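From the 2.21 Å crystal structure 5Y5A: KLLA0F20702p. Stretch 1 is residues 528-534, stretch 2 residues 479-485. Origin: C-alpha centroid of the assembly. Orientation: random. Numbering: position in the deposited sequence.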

# COMPACT_ATOMS: atom_id res chain seq x y z
N GLU A 528 -0.52 -27.20 -2.76
CA GLU A 528 -0.27 -26.98 -4.17
C GLU A 528 0.23 -25.56 -4.41
O GLU A 528 1.18 -25.36 -5.16
CB GLU A 528 -1.54 -27.26 -4.98
CG GLU A 528 -1.86 -28.75 -5.02
CD GLU A 528 -3.26 -29.05 -5.51
OE1 GLU A 528 -3.59 -30.25 -5.65
OE2 GLU A 528 -4.03 -28.10 -5.75
N GLU A 529 -0.38 -24.58 -3.76
CA GLU A 529 0.07 -23.20 -3.91
C GLU A 529 1.52 -23.05 -3.44
O GLU A 529 2.32 -22.37 -4.08
CB GLU A 529 -0.84 -22.23 -3.16
CG GLU A 529 -2.23 -22.11 -3.79
CD GLU A 529 -3.09 -21.03 -3.16
OE1 GLU A 529 -2.80 -20.59 -2.03
OE2 GLU A 529 -4.07 -20.61 -3.81
N HIS A 530 1.84 -23.72 -2.34
CA HIS A 530 3.22 -23.75 -1.83
C HIS A 530 4.16 -24.39 -2.86
O HIS A 530 5.27 -23.90 -3.10
CB HIS A 530 3.27 -24.52 -0.51
CG HIS A 530 4.66 -24.68 0.04
ND1 HIS A 530 5.37 -25.86 -0.08
CD2 HIS A 530 5.46 -23.83 0.71
CE1 HIS A 530 6.55 -25.72 0.48
NE2 HIS A 530 6.64 -24.49 0.97
N SER A 531 3.71 -25.46 -3.49
CA SER A 531 4.48 -26.14 -4.52
C SER A 531 4.72 -25.21 -5.72
O SER A 531 5.84 -25.11 -6.23
CB SER A 531 3.77 -27.41 -4.97
OG SER A 531 4.55 -28.10 -5.93
N SER A 532 3.67 -24.51 -6.13
CA SER A 532 3.78 -23.52 -7.19
C SER A 532 4.80 -22.41 -6.87
O SER A 532 5.56 -22.00 -7.75
CB SER A 532 2.42 -22.89 -7.47
OG SER A 532 2.56 -21.77 -8.33
N ARG A 533 4.82 -21.92 -5.62
CA ARG A 533 5.82 -20.92 -5.22
C ARG A 533 7.24 -21.50 -5.24
O ARG A 533 8.20 -20.80 -5.57
CB ARG A 533 5.52 -20.35 -3.83
CG ARG A 533 4.29 -19.46 -3.77
CD ARG A 533 4.17 -18.78 -2.41
NE ARG A 533 3.01 -17.89 -2.36
CZ ARG A 533 1.82 -18.23 -1.89
NH1 ARG A 533 1.60 -19.46 -1.42
NH2 ARG A 533 0.84 -17.34 -1.90
N VAL A 534 7.37 -22.77 -4.86
CA VAL A 534 8.66 -23.44 -4.87
C VAL A 534 9.23 -23.45 -6.29
O VAL A 534 10.39 -23.09 -6.50
CB VAL A 534 8.55 -24.88 -4.33
CG1 VAL A 534 9.80 -25.69 -4.66
CG2 VAL A 534 8.30 -24.86 -2.82
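Stretch 2, residues 479-485: DYFYEED

Stretch 1 is helical throughout, within a longer helix. Stretch 2 arrives as an extended loop and turns into a helix at Glu483, with Tyr482 at the N-cap position. The backbones stay well apart: the nearest CA atoms, those of Glu529 and Tyr482, are 8.2 Å from each other. Side chains therefore make the contact, and most of it is polar.

Arg533 is the main donor. Its NE gives a nearly straight hydrogen bond to Glu484 OE1 at 2.7 Å, and its NH2 reaches Glu484 OE2 at 2.8 Å. This paired salt bridge satisfies both carboxylate oxygens of Glu484. Arg533 NH2 also donates to Glu483 OE1 at 3.1 Å, in a second salt bridge with a more bent geometry. Tyr482 lies over one face of the guanidinium, leaving the edge to the carboxylates.

The Tyr482 hydroxyl extends to the helix, where OH and Ser532 OG share a hydrogen bond of 2.7 Å. Within stretch 2, the backbone N of Tyr482 donates to Asp485 OD2 at 2.8 Å. Tyr480 OH donates to Glu529 OE2 in a very short bond of 2.4 Å.

Glu529 OE1 and Glu483 OE1 are like-charged and 4.3 Å apart. Water 1 lies 2.7 Å from Glu483 OE1 and 3.1 Å from Glu529 OE2. It can donate to either, the second bond being weak, but more acceptors are in reach than it has protons once atoms elsewhere in the structure are counted.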

# COMPACT_ATOMS: atom_id res chain seq x y z
N ASP A 479 -3.13 -20.21 -12.73
CA ASP A 479 -4.45 -19.82 -13.22
C ASP A 479 -5.01 -18.58 -12.54
O ASP A 479 -6.04 -18.05 -12.96
CB ASP A 479 -5.42 -20.99 -13.08
CG ASP A 479 -5.09 -22.13 -14.02
OD1 ASP A 479 -4.48 -21.85 -15.08
OD2 ASP A 479 -5.42 -23.29 -13.70
N TYR A 480 -4.33 -18.11 -11.49
CA TYR A 480 -4.82 -16.96 -10.74
C TYR A 480 -3.72 -16.33 -9.89
O TYR A 480 -2.66 -16.91 -9.68
CB TYR A 480 -6.00 -17.37 -9.85
CG TYR A 480 -5.69 -18.44 -8.81
CD1 TYR A 480 -5.24 -18.09 -7.54
CD2 TYR A 480 -5.86 -19.79 -9.10
CE1 TYR A 480 -4.97 -19.06 -6.59
CE2 TYR A 480 -5.58 -20.77 -8.15
CZ TYR A 480 -5.14 -20.39 -6.90
OH TYR A 480 -4.86 -21.35 -5.95
N PHE A 481 -4.00 -15.12 -9.40
CA PHE A 481 -3.06 -14.39 -8.56
C PHE A 481 -3.04 -14.92 -7.13
O PHE A 481 -4.07 -15.34 -6.61
CB PHE A 481 -3.40 -12.89 -8.54
CG PHE A 481 -2.73 -12.10 -9.63
CD1 PHE A 481 -2.06 -12.73 -10.67
CD2 PHE A 481 -2.74 -10.71 -9.59
CE1 PHE A 481 -1.44 -11.99 -11.65
CE2 PHE A 481 -2.13 -9.97 -10.58
CZ PHE A 481 -1.47 -10.61 -11.61
N TYR A 482 -1.87 -14.89 -6.50
CA TYR A 482 -1.73 -15.28 -5.10
C TYR A 482 -1.81 -14.05 -4.19
O TYR A 482 -1.85 -12.92 -4.69
CB TYR A 482 -0.41 -16.04 -4.88
CG TYR A 482 -0.29 -17.31 -5.69
CD1 TYR A 482 -1.41 -18.02 -6.09
CD2 TYR A 482 0.96 -17.80 -6.07
CE1 TYR A 482 -1.30 -19.17 -6.85
CE2 TYR A 482 1.07 -18.96 -6.83
CZ TYR A 482 -0.06 -19.64 -7.21
OH TYR A 482 0.05 -20.78 -7.96
N GLU A 483 -1.83 -14.27 -2.88
CA GLU A 483 -2.03 -13.19 -1.92
C GLU A 483 -1.04 -12.06 -2.14
O GLU A 483 -1.43 -10.89 -2.20
CB GLU A 483 -1.90 -13.69 -0.47
CG GLU A 483 -3.07 -14.56 0.02
CD GLU A 483 -2.79 -16.05 -0.11
OE1 GLU A 483 -2.06 -16.46 -1.05
OE2 GLU A 483 -3.30 -16.82 0.73
N GLU A 484 0.24 -12.41 -2.27
CA GLU A 484 1.28 -11.39 -2.43
C GLU A 484 1.15 -10.67 -3.77
O GLU A 484 1.49 -9.49 -3.87
CB GLU A 484 2.68 -12.01 -2.27
CG GLU A 484 3.07 -13.04 -3.34
CD GLU A 484 2.73 -14.47 -2.95
OE1 GLU A 484 3.51 -15.38 -3.32
OE2 GLU A 484 1.70 -14.68 -2.27
N ASP A 485 0.64 -11.35 -4.80
CA ASP A 485 0.40 -10.70 -6.09
C ASP A 485 -0.65 -9.61 -5.92
O ASP A 485 -0.47 -8.46 -6.33
CB ASP A 485 -0.06 -11.70 -7.15
CG ASP A 485 0.95 -12.80 -7.42
OD1 ASP A 485 1.92 -12.56 -8.15
OD2 ASP A 485 0.76 -13.92 -6.91
O HOH W 1 -3.65 -17.73 -2.86